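Local coordinates for TadZ (Pseudomonas aeruginosa, PDB 4LDA), which forms the N-terminal, CheY-like receiver part of a pilus assembly protein that as a whole may bind and hydrolyse ATP, at residues 21-26 and 115-120; 28-33 and 41-46; 59-64 and 89-94; 66-71 and 78-83. One frame throughout, in Å; residues are numbered along the deposited sequence.

In the fold
All four contacts lie on or beside the five-stranded parallel sheet, and none has a hydrogen bond between its segments. Contacts 1 and 4 are buried: the first joins two chain parts over one face of the sheet, the second sets helix 61-74 on strand 79-83 over the other. Strand 79-83 links them: its Val81 faces Leu116 of contact 1, its Val80 the helix of contact 4. Contact 2, helix against edge strand 27-31, is a surface contact, yet its helix joins contact 4 where Leu41 and Leu44 reach Leu71. Contact 3, helix-to-helix, uses the beginning of helix 61-74 and is partly buried. There polar chemistry joins the apolar pairing: Ser59 binds a sulfate.

Contact 1: residues 21-26 and 115-120; sequences NSLASA and GLIRRL
Leu23 and Ile117 meet with no flat group between them. The guanidinium of Arg119 belongs to the surroundings: one of its faces lies over CA of Leu116 on its own helix, 3.7 Å above the plane and displaced toward the rim, well away from residues 21-26. The contact itself is aliphatic. CD2 of Leu23 comes to 3.5 Å from CG1 of Ile117, the two side chains crossing at about a right angle. Ile117 uses both of its branches: with CG1 beside the backbone N (chi1 -66°) to meet Leu23, CG2 lies anti to that N and faces Ala26, whose CB is 4.1 Å from it. Ala26 is brought round by a turn just past helix 13-22, in which Ala26 N bonds Leu23 O at 2.9 Å. Phe6 of strand 4-9 touches all three residues, and Phe53 of strand 51-55 touches Leu23 and Ile117, so the aliphatic groups close over the central strands. Helices 13-22 and 110-121 are the first and last of the chain, 89 residues apart at the closest ends of the segments, and their pairing over one face of a parallel sheet of order 2-1-3-4-5 is that of the CheY-like receiver fold.

Contact 2: residues 28-33 and 41-46; sequences QVVPAG and LALLDV
Leu43 of helix 37-47 points one methyl, CD2, at three consecutive residues of the chain at the end of strand 27-31. Its CB is directed at the strand, and CG stands roughly anti to the backbone N, with chi1 at -151°, some 30° short of full extension; chi2 of 81° leaves CD2, the other branch, roughly anti to CA, so this methyl reaches outward to the strand. That methyl rests 3.7 Å from CB of Ala32 and 4.1 Å from CG1 of Val30, while the carbonyl O of Pro31 lies beside it at 3.8 Å. Val30 answers with a plain extended rotamer: CG1 is anti to its backbone N (chi1 174°) and reaches out toward Leu43, so that these two side chains come together tip to tip. Ala32, whose CB makes the nearest approach, turns it toward the helix just where the chain leaves the strand. Between them Pro31 turns its side chain away, to Leu16 of helix 13-22 on the other face of the sheet, and offers Leu43 backbone alone. The usual alternation of a beta strand here serves a helix on each face of the sheet's edge strand, and helix 37-47 forms the crossover from strand 27-31 to strand 51-55. Farther round the same helix, Leu41 and Leu44 turn to helix 61-74, and Asp45 makes a salt bridge with Arg75. The contact is mainly methyl against methyl, with one carbonyl O alongside, and so non-directional: dispersion and partial removal of apolar surface from water contribute, and no exact bonding geometry is imposed.

Contact 3: residues 59-64 and 89-94; sequences SNLVSQ and NQLVLA. With SO4 (sulfate ion), chain I.
Neighbouring helices on one face of a CheY-like sheet meet here, Leu61 at the start of helix 61-74 against Leu91 and Ala94 on the first turns of helix 89-98. With CG anti to its backbone N (chi1 -167°), Leu61 spreads its two methyls over both residues: its CD1 lies 3.5 Å from CD1 of Leu91 and its CD2 lies 3.9 Å from CB of Ala94. Leu91 CD1 also sits 3.8 Å from CD2 of Leu61, so the single methyl touches the fork of the other leucine, the two side chains running at a slant to each other. Leu91 continues inward to Phe103 of strand 102-104. Before the first turn the chemistry becomes polar. Asn60 ties down the loop, its OD1 accepting from Gly57 N and its ND2 donating to Ser55 O, while the backbone O of Asn60 accepts the N-H of Gln64 at 2.9 Å. Ser59 OG donates to sulfate O3 at 3.2 Å, and the backbone N of Lys58 is hydrogen-bonded to the same ion, which probably came from the crystallisation liquor. Though the sulfate does not by itself indicate such a site here, the loop follows strand 51-55 at the end of the sheet where, in the family, CheY-like receiver domains carry their phosphorylation site.

Contact 4: residues 66-71 and 78-83; sequences ALVEGL and LSVVAI
Val68 and Val80 lean across one another at an oblique angle, branch against branch. The CB of Val80 points toward the helix, whereas that of Val68 leaves its helix along the flank. CG1 of Val80, held anti to its backbone N (chi1 178°), approaches the forked end of Val68: it is 3.9 Å from CG1 and 4.2 Å from CG2 of that residue. Ile54 of strand 51-55 touches both valines and extends the apolar layer to the next strand. These are the parts of a beta-alpha-beta crossover, in which strand 51-55 leads through helix 61-74 to its parallel neighbour 79-83, and the helix packs back on the strand that follows it. One helical turn after Val68, Leu71 meets Leu78, just before that strand begins. Their CB atoms point at each other's segments, but the touch is asymmetric and looser: Leu78, with CG anti to its backbone N, brings CD2 to 4.3 Å from CB of Leu71. The branched end of Leu71 goes on to helix 37-47, among Leu37, Leu40, Leu41 and Leu44. Along the strand the facing alternates, and Val81, next to Val80, is turned to the other side of the sheet, where Leu116 and Leu120 of helix 110-121 pack on it.

Contact 1: residues 21-26 and 115-120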
loop_
_atom_site.group_PDB
_atom_site.type_symbol
_atom_site.label_atom_id
_atom_site.label_comp_id
_atom_site.label_asym_id
_atom_site.label_seq_id
_atom_site.Cartn_x
_atom_site.Cartn_y
_atom_site.Cartn_z
ATOM N N ASN A 21 9.540 3.439 9.742
ATOM C CA ASN A 21 9.676 3.606 11.186
ATOM C C ASN A 21 8.504 3.013 11.930
ATOM O O ASN A 21 8.721 2.351 12.940
ATOM C CB ASN A 21 9.830 5.091 11.556
ATOM C CG ASN A 21 11.154 5.712 11.141
ATOM O OD1 ASN A 21 12.170 5.028 10.923
ATOM N ND2 ASN A 21 11.192 7.030 11.058
ATOM N N SER A 22 7.274 3.234 11.436
ATOM C CA SER A 22 6.053 2.722 12.058
ATOM C C SER A 22 5.964 1.204 11.977
ATOM O O SER A 22 5.506 0.577 12.948
ATOM C CB SER A 22 4.818 3.330 11.394
ATOM O OG SER A 22 4.837 4.746 11.438
ATOM N N LEU A 23 6.403 0.612 10.839
ATOM C CA LEU A 23 6.253 -0.820 10.605
ATOM C C LEU A 23 7.509 -1.630 10.874
ATOM O O LEU A 23 7.516 -2.824 10.571
ATOM C CB LEU A 23 5.811 -1.052 9.143
ATOM C CG LEU A 23 4.395 -0.545 8.792
ATOM C CD1 LEU A 23 4.118 -0.647 7.303
ATOM C CD2 LEU A 23 3.379 -1.272 9.569
ATOM N N ALA A 24 8.521 -1.032 11.508
ATOM C CA ALA A 24 9.809 -1.648 11.799
ATOM C C ALA A 24 9.682 -3.004 12.556
ATOM O O ALA A 24 10.426 -3.948 12.267
ATOM C CB ALA A 24 10.665 -0.683 12.597
ATOM N N SER A 25 8.759 -3.095 13.502
ATOM C CA SER A 25 8.473 -4.314 14.293
ATOM C C SER A 25 7.771 -5.412 13.445
ATOM O O SER A 25 7.945 -6.584 13.722
ATOM C CB SER A 25 7.597 -3.969 15.499
ATOM O OG SER A 25 6.411 -3.283 15.109
ATOM N N ALA A 26 7.008 -5.025 12.415
ATOM C CA ALA A 26 6.250 -5.933 11.556
ATOM C C ALA A 26 7.053 -6.455 10.358
ATOM O O ALA A 26 6.763 -7.524 9.836
ATOM C CB ALA A 26 5.011 -5.229 11.048
ATOM N N GLY A 115 -1.629 -1.866 13.629
ATOM C CA GLY A 115 -2.976 -2.384 13.816
ATOM C C GLY A 115 -3.578 -2.864 12.515
ATOM O O GLY A 115 -4.158 -3.956 12.464
ATOM N N LEU A 116 -3.424 -2.057 11.451
ATOM C CA LEU A 116 -3.884 -2.370 10.105
ATOM C C LEU A 116 -3.196 -3.629 9.550
ATOM O O LEU A 116 -3.869 -4.468 8.964
ATOM C CB LEU A 116 -3.597 -1.163 9.195
ATOM C CG LEU A 116 -3.737 -1.345 7.671
ATOM C CD1 LEU A 116 -5.140 -1.709 7.274
ATOM C CD2 LEU A 116 -3.334 -0.116 6.963
ATOM N N ILE A 117 -1.872 -3.763 9.747
ATOM C CA ILE A 117 -1.075 -4.906 9.280
ATOM C C ILE A 117 -1.509 -6.173 10.021
ATOM O O ILE A 117 -1.607 -7.220 9.383
ATOM C CB ILE A 117 0.448 -4.612 9.441
ATOM C CG1 ILE A 117 0.866 -3.466 8.507
ATOM C CG2 ILE A 117 1.347 -5.836 9.260
ATOM C CD1 ILE A 117 0.524 -3.575 6.967
ATOM N N ARG A 118 -1.784 -6.079 11.336
ATOM C CA ARG A 118 -2.337 -7.185 12.138
ATOM C C ARG A 118 -3.635 -7.698 11.547
ATOM O O ARG A 118 -3.790 -8.916 11.357
ATOM C CB ARG A 118 -2.632 -6.735 13.582
ATOM C CG ARG A 118 -1.596 -7.019 14.651
ATOM C CD ARG A 118 -2.203 -6.740 16.028
ATOM N NE ARG A 118 -3.191 -7.757 16.438
ATOM C CZ ARG A 118 -4.516 -7.621 16.380
ATOM N NH1 ARG A 118 -5.058 -6.491 15.936
ATOM N NH2 ARG A 118 -5.309 -8.609 16.774
ATOM N N ARG A 119 -4.578 -6.738 11.275
ATOM C CA ARG A 119 -5.909 -7.007 10.750
ATOM C C ARG A 119 -5.834 -7.664 9.381
ATOM O O ARG A 119 -6.520 -8.659 9.160
ATOM C CB ARG A 119 -6.769 -5.735 10.673
ATOM C CG ARG A 119 -7.210 -5.168 12.016
ATOM C CD ARG A 119 -8.304 -4.099 11.892
ATOM N NE ARG A 119 -8.035 -3.018 10.926
ATOM C CZ ARG A 119 -7.493 -1.842 11.228
ATOM N NH1 ARG A 119 -7.131 -1.570 12.479
ATOM N NH2 ARG A 119 -7.315 -0.923 10.285
ATOM N N LEU A 120 -4.983 -7.134 8.485
ATOM C CA LEU A 120 -4.804 -7.671 7.139
ATOM C C LEU A 120 -4.165 -9.069 7.154
ATOM O O LEU A 120 -4.455 -9.861 6.248
ATOM C CB LEU A 120 -3.956 -6.734 6.290
ATOM C CG LEU A 120 -4.562 -5.395 5.872
ATOM C CD1 LEU A 120 -3.517 -4.574 5.148
ATOM C CD2 LEU A 120 -5.807 -5.569 4.997
#

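Contact 2: residues 28-33 and 41-46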
loop_
_atom_site.group_PDB
_atom_site.type_symbol
_atom_site.label_atom_id
_atom_site.label_comp_id
_atom_site.label_asym_id
_atom_site.label_seq_id
_atom_site.Cartn_x
_atom_site.Cartn_y
_atom_site.Cartn_z
ATOM N N GLN A 28 9.800 -5.097 6.785
ATOM C CA GLN A 28 10.616 -4.173 5.966
ATOM C C GLN A 28 9.798 -3.472 4.893
ATOM O O GLN A 28 9.006 -4.116 4.231
ATOM C CB GLN A 28 11.752 -4.951 5.292
ATOM C CG GLN A 28 12.681 -5.653 6.271
ATOM C CD GLN A 28 12.102 -6.893 6.904
ATOM O OE1 GLN A 28 12.211 -7.102 8.107
ATOM N NE2 GLN A 28 11.430 -7.716 6.123
ATOM N N VAL A 29 9.997 -2.161 4.717
ATOM C CA VAL A 29 9.274 -1.383 3.711
ATOM C C VAL A 29 10.262 -1.130 2.573
ATOM O O VAL A 29 11.245 -0.405 2.730
ATOM C CB VAL A 29 8.604 -0.082 4.258
ATOM C CG1 VAL A 29 7.811 0.634 3.166
ATOM C CG2 VAL A 29 7.692 -0.385 5.458
ATOM N N VAL A 30 10.036 -1.829 1.464
ATOM C CA VAL A 30 10.807 -1.770 0.233
ATOM C C VAL A 30 10.244 -0.640 -0.626
ATOM O O VAL A 30 9.044 -0.669 -0.948
ATOM C CB VAL A 30 10.769 -3.145 -0.507
ATOM C CG1 VAL A 30 11.439 -3.078 -1.874
ATOM C CG2 VAL A 30 11.373 -4.258 0.339
ATOM N N PRO A 31 11.060 0.377 -0.987
ATOM C CA PRO A 31 10.549 1.428 -1.890
ATOM C C PRO A 31 10.449 0.896 -3.319
ATOM O O PRO A 31 11.217 0.016 -3.693
ATOM C CB PRO A 31 11.601 2.534 -1.764
ATOM C CG PRO A 31 12.876 1.803 -1.455
ATOM C CD PRO A 31 12.505 0.556 -0.701
ATOM N N ALA A 32 9.508 1.388 -4.104
ATOM C CA ALA A 32 9.390 0.914 -5.482
ATOM C C ALA A 32 9.689 2.033 -6.474
ATOM O O ALA A 32 9.844 1.784 -7.673
ATOM C CB ALA A 32 8.010 0.356 -5.717
ATOM N N GLY A 33 9.801 3.251 -5.946
ATOM C CA GLY A 33 10.096 4.460 -6.704
ATOM C C GLY A 33 9.157 4.706 -7.868
ATOM O O GLY A 33 7.931 4.681 -7.724
ATOM N N LEU A 41 5.110 -5.658 -10.339
ATOM C CA LEU A 41 4.718 -7.055 -10.132
ATOM C C LEU A 41 5.951 -7.921 -9.862
ATOM O O LEU A 41 5.884 -8.795 -9.001
ATOM C CB LEU A 41 3.915 -7.614 -11.317
ATOM C CG LEU A 41 2.507 -7.038 -11.530
ATOM C CD1 LEU A 41 1.929 -7.517 -12.809
ATOM C CD2 LEU A 41 1.556 -7.350 -10.365
ATOM N N ALA A 42 7.087 -7.637 -10.555
ATOM C CA ALA A 42 8.382 -8.313 -10.361
ATOM C C ALA A 42 8.915 -8.085 -8.949
ATOM O O ALA A 42 9.402 -9.029 -8.326
ATOM C CB ALA A 42 9.395 -7.813 -11.369
ATOM N N LEU A 43 8.799 -6.839 -8.443
ATOM C CA LEU A 43 9.245 -6.442 -7.109
ATOM C C LEU A 43 8.364 -7.062 -5.994
ATOM O O LEU A 43 8.883 -7.405 -4.937
ATOM C CB LEU A 43 9.223 -4.919 -7.000
ATOM C CG LEU A 43 10.218 -4.320 -6.045
ATOM C CD1 LEU A 43 11.600 -4.232 -6.689
ATOM C CD2 LEU A 43 9.769 -2.949 -5.603
ATOM N N LEU A 44 7.053 -7.224 -6.243
ATOM C CA LEU A 44 6.137 -7.868 -5.309
ATOM C C LEU A 44 6.457 -9.343 -5.187
ATOM O O LEU A 44 6.390 -9.878 -4.086
ATOM C CB LEU A 44 4.667 -7.680 -5.737
ATOM C CG LEU A 44 4.077 -6.293 -5.557
ATOM C CD1 LEU A 44 2.835 -6.120 -6.389
ATOM C CD2 LEU A 44 3.819 -5.968 -4.096
ATOM N N ASP A 45 6.827 -9.989 -6.307
ATOM C CA ASP A 45 7.134 -11.415 -6.383
ATOM C C ASP A 45 8.455 -11.764 -5.702
ATOM O O ASP A 45 8.489 -12.740 -4.952
ATOM C CB ASP A 45 7.181 -11.885 -7.848
ATOM C CG ASP A 45 5.853 -11.873 -8.609
ATOM O OD1 ASP A 45 4.782 -11.716 -7.957
ATOM O OD2 ASP A 45 5.883 -12.036 -9.850
ATOM N N VAL A 46 9.529 -10.984 -5.942
ATOM C CA VAL A 46 10.863 -11.253 -5.389
ATOM C C VAL A 46 10.867 -11.000 -3.865
ATOM O O VAL A 46 11.531 -11.744 -3.150
ATOM C CB VAL A 46 11.979 -10.449 -6.125
ATOM C CG1 VAL A 46 11.898 -8.947 -5.872
ATOM C CG2 VAL A 46 13.368 -10.983 -5.794
#

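Contact 3: residues 59-64 and 89-94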
loop_
_atom_site.group_PDB
_atom_site.type_symbol
_atom_site.label_atom_id
_atom_site.label_comp_id
_atom_site.label_asym_id
_atom_site.label_seq_id
_atom_site.Cartn_x
_atom_site.Cartn_y
_atom_site.Cartn_z
ATOM N N SER A 59 -3.424 15.174 -8.300
ATOM C CA SER A 59 -2.544 15.252 -9.465
ATOM C C SER A 59 -2.175 13.871 -10.057
ATOM O O SER A 59 -2.021 13.781 -11.279
ATOM C CB SER A 59 -1.257 15.984 -9.103
ATOM O OG SER A 59 -0.531 15.311 -8.086
ATOM N N ASN A 60 -2.004 12.813 -9.215
ATOM C CA ASN A 60 -1.586 11.503 -9.727
ATOM C C ASN A 60 -2.715 10.442 -9.728
ATOM O O ASN A 60 -2.477 9.317 -10.176
ATOM C CB ASN A 60 -0.404 10.973 -8.894
ATOM C CG ASN A 60 -0.700 10.509 -7.480
ATOM O OD1 ASN A 60 -1.817 10.608 -6.963
ATOM N ND2 ASN A 60 0.304 9.933 -6.834
ATOM N N LEU A 61 -3.923 10.798 -9.244
ATOM C CA LEU A 61 -5.062 9.892 -9.076
ATOM C C LEU A 61 -5.431 9.096 -10.343
ATOM O O LEU A 61 -5.750 7.922 -10.207
ATOM C CB LEU A 61 -6.300 10.658 -8.617
ATOM C CG LEU A 61 -7.489 9.837 -8.099
ATOM C CD1 LEU A 61 -7.085 8.914 -6.968
ATOM C CD2 LEU A 61 -8.586 10.751 -7.627
ATOM N N VAL A 62 -5.412 9.711 -11.541
ATOM C CA VAL A 62 -5.819 9.044 -12.785
ATOM C C VAL A 62 -4.813 7.911 -13.144
ATOM O O VAL A 62 -5.250 6.768 -13.315
ATOM C CB VAL A 62 -5.991 10.064 -13.946
ATOM C CG1 VAL A 62 -6.253 9.366 -15.276
ATOM C CG2 VAL A 62 -7.123 11.042 -13.639
ATOM N N SER A 63 -3.496 8.217 -13.224
ATOM C CA SER A 63 -2.465 7.231 -13.574
ATOM C C SER A 63 -2.242 6.189 -12.454
ATOM O O SER A 63 -2.093 5.007 -12.768
ATOM C CB SER A 63 -1.141 7.919 -13.903
ATOM O OG SER A 63 -0.642 8.716 -12.841
ATOM N N GLN A 64 -2.227 6.612 -11.170
ATOM C CA GLN A 64 -2.004 5.695 -10.050
ATOM C C GLN A 64 -3.229 4.809 -9.807
ATOM O O GLN A 64 -3.059 3.652 -9.428
ATOM C CB GLN A 64 -1.637 6.443 -8.758
ATOM C CG GLN A 64 -0.294 7.161 -8.769
ATOM C CD GLN A 64 0.876 6.230 -8.841
ATOM O OE1 GLN A 64 1.239 5.743 -9.922
ATOM N NE2 GLN A 64 1.529 6.009 -7.691
ATOM N N ASN A 89 -13.375 13.039 0.402
ATOM C CA ASN A 89 -14.285 11.890 0.278
ATOM C C ASN A 89 -14.223 11.273 -1.098
ATOM O O ASN A 89 -14.214 10.045 -1.204
ATOM C CB ASN A 89 -15.722 12.280 0.584
ATOM C CG ASN A 89 -16.010 12.507 2.032
ATOM O OD1 ASN A 89 -15.278 12.051 2.923
ATOM N ND2 ASN A 89 -17.095 13.211 2.289
ATOM N N GLN A 90 -14.167 12.119 -2.154
ATOM C CA GLN A 90 -14.088 11.655 -3.536
ATOM C C GLN A 90 -12.786 10.897 -3.782
ATOM O O GLN A 90 -12.823 9.931 -4.536
ATOM C CB GLN A 90 -14.241 12.807 -4.530
ATOM C CG GLN A 90 -15.672 13.336 -4.624
ATOM C CD GLN A 90 -16.693 12.258 -4.945
ATOM O OE1 GLN A 90 -17.613 12.004 -4.159
ATOM N NE2 GLN A 90 -16.507 11.542 -6.054
ATOM N N LEU A 91 -11.665 11.286 -3.107
ATOM C CA LEU A 91 -10.366 10.616 -3.209
ATOM C C LEU A 91 -10.442 9.243 -2.588
ATOM O O LEU A 91 -10.049 8.282 -3.245
ATOM C CB LEU A 91 -9.271 11.444 -2.538
ATOM C CG LEU A 91 -7.811 10.932 -2.585
ATOM C CD1 LEU A 91 -7.289 10.836 -4.007
ATOM C CD2 LEU A 91 -6.925 11.846 -1.814
ATOM N N VAL A 92 -10.965 9.146 -1.330
ATOM C CA VAL A 92 -11.186 7.902 -0.568
ATOM C C VAL A 92 -12.037 6.958 -1.414
ATOM O O VAL A 92 -11.659 5.801 -1.583
ATOM C CB VAL A 92 -11.827 8.169 0.832
ATOM C CG1 VAL A 92 -12.169 6.867 1.567
ATOM C CG2 VAL A 92 -10.918 9.047 1.696
ATOM N N LEU A 93 -13.137 7.479 -2.009
ATOM C CA LEU A 93 -14.041 6.745 -2.892
ATOM C C LEU A 93 -13.362 6.249 -4.172
ATOM O O LEU A 93 -13.566 5.096 -4.537
ATOM C CB LEU A 93 -15.229 7.608 -3.274
ATOM C CG LEU A 93 -16.369 7.630 -2.288
ATOM C CD1 LEU A 93 -17.345 8.753 -2.637
ATOM C CD2 LEU A 93 -17.057 6.263 -2.205
ATOM N N ALA A 94 -12.561 7.087 -4.841
ATOM C CA ALA A 94 -11.843 6.701 -6.064
ATOM C C ALA A 94 -10.869 5.558 -5.780
ATOM O O ALA A 94 -10.856 4.587 -6.538
ATOM C CB ALA A 94 -11.107 7.897 -6.648
HETATM S S SO4 I . -2.447 16.763 -4.519
HETATM O O1 SO4 I . -1.769 17.334 -3.350
HETATM O O2 SO4 I . -2.700 17.802 -5.511
HETATM O O3 SO4 I . -1.617 15.700 -5.124
HETATM O O4 SO4 I . -3.732 16.211 -4.068
#

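Contact 4: residues 66-71 and 78-83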
loop_
_atom_site.group_PDB
_atom_site.type_symbol
_atom_site.label_atom_id
_atom_site.label_comp_id
_atom_site.label_asym_id
_atom_site.label_seq_id
_atom_site.Cartn_x
_atom_site.Cartn_y
_atom_site.Cartn_z
ATOM N N ALA A 66 -5.294 3.738 -12.141
ATOM C CA ALA A 66 -5.192 2.756 -13.224
ATOM C C ALA A 66 -4.196 1.651 -12.865
ATOM O O ALA A 66 -4.429 0.489 -13.196
ATOM C CB ALA A 66 -4.769 3.441 -14.509
ATOM N N LEU A 67 -3.101 2.020 -12.167
ATOM C CA LEU A 67 -2.066 1.106 -11.694
ATOM C C LEU A 67 -2.642 0.164 -10.629
ATOM O O LEU A 67 -2.418 -1.040 -10.725
ATOM C CB LEU A 67 -0.857 1.895 -11.146
ATOM C CG LEU A 67 0.306 1.102 -10.575
ATOM C CD1 LEU A 67 0.872 0.183 -11.607
ATOM C CD2 LEU A 67 1.396 2.020 -10.102
ATOM N N VAL A 68 -3.403 0.705 -9.649
ATOM C CA VAL A 68 -4.061 -0.085 -8.597
ATOM C C VAL A 68 -4.979 -1.118 -9.270
ATOM O O VAL A 68 -4.917 -2.295 -8.907
ATOM C CB VAL A 68 -4.830 0.794 -7.567
ATOM C CG1 VAL A 68 -5.595 -0.064 -6.564
ATOM C CG2 VAL A 68 -3.880 1.734 -6.836
ATOM N N GLU A 69 -5.770 -0.681 -10.290
ATOM C CA GLU A 69 -6.682 -1.530 -11.065
ATOM C C GLU A 69 -5.925 -2.706 -11.718
ATOM O O GLU A 69 -6.388 -3.846 -11.633
ATOM C CB GLU A 69 -7.418 -0.705 -12.135
ATOM C CG GLU A 69 -8.484 0.232 -11.579
ATOM C CD GLU A 69 -9.148 1.210 -12.537
ATOM O OE1 GLU A 69 -8.951 1.082 -13.769
ATOM O OE2 GLU A 69 -9.877 2.105 -12.048
ATOM N N GLY A 70 -4.759 -2.415 -12.309
ATOM C CA GLY A 70 -3.880 -3.394 -12.946
ATOM C C GLY A 70 -3.264 -4.389 -11.981
ATOM O O GLY A 70 -3.200 -5.588 -12.284
ATOM N N LEU A 71 -2.802 -3.893 -10.816
ATOM C CA LEU A 71 -2.216 -4.697 -9.734
ATOM C C LEU A 71 -3.220 -5.686 -9.155
ATOM O O LEU A 71 -2.902 -6.860 -9.009
ATOM C CB LEU A 71 -1.692 -3.807 -8.585
ATOM C CG LEU A 71 -0.404 -3.079 -8.800
ATOM C CD1 LEU A 71 -0.268 -1.952 -7.813
ATOM C CD2 LEU A 71 0.775 -4.021 -8.723
ATOM N N LEU A 78 -3.451 -9.542 -3.156
ATOM C CA LEU A 78 -2.652 -8.406 -2.705
ATOM C C LEU A 78 -3.532 -7.377 -1.993
ATOM O O LEU A 78 -4.605 -7.022 -2.500
ATOM C CB LEU A 78 -1.926 -7.748 -3.910
ATOM C CG LEU A 78 -1.058 -6.501 -3.629
ATOM C CD1 LEU A 78 0.219 -6.863 -2.902
ATOM C CD2 LEU A 78 -0.733 -5.770 -4.907
ATOM N N SER A 79 -3.070 -6.894 -0.823
ATOM C CA SER A 79 -3.755 -5.836 -0.084
ATOM C C SER A 79 -3.137 -4.494 -0.477
ATOM O O SER A 79 -1.957 -4.263 -0.225
ATOM C CB SER A 79 -3.688 -6.065 1.426
ATOM O OG SER A 79 -4.237 -7.311 1.806
ATOM N N VAL A 80 -3.911 -3.644 -1.161
ATOM C CA VAL A 80 -3.439 -2.324 -1.561
ATOM C C VAL A 80 -4.004 -1.317 -0.531
ATOM O O VAL A 80 -5.219 -1.252 -0.329
ATOM C CB VAL A 80 -3.778 -1.967 -3.040
ATOM C CG1 VAL A 80 -3.301 -0.565 -3.394
ATOM C CG2 VAL A 80 -3.172 -2.978 -4.002
ATOM N N VAL A 81 -3.108 -0.585 0.150
ATOM C CA VAL A 81 -3.458 0.442 1.135
ATOM C C VAL A 81 -3.094 1.806 0.555
ATOM O O VAL A 81 -1.926 2.060 0.270
ATOM C CB VAL A 81 -2.779 0.211 2.523
ATOM C CG1 VAL A 81 -3.193 1.290 3.519
ATOM C CG2 VAL A 81 -3.099 -1.179 3.079
ATOM N N ALA A 82 -4.094 2.675 0.370
ATOM C CA ALA A 82 -3.868 4.020 -0.165
ATOM C C ALA A 82 -3.467 4.986 0.943
ATOM O O ALA A 82 -3.891 4.831 2.080
ATOM C CB ALA A 82 -5.114 4.522 -0.878
ATOM N N ILE A 83 -2.611 5.948 0.615
ATOM C CA ILE A 83 -2.118 6.993 1.516
ATOM C C ILE A 83 -2.529 8.333 0.894
ATOM O O ILE A 83 -2.186 8.597 -0.251
ATOM C CB ILE A 83 -0.584 6.889 1.781
ATOM C CG1 ILE A 83 -0.164 5.531 2.353
ATOM C CG2 ILE A 83 -0.058 8.048 2.650
ATOM C CD1 ILE A 83 1.368 5.247 2.170
#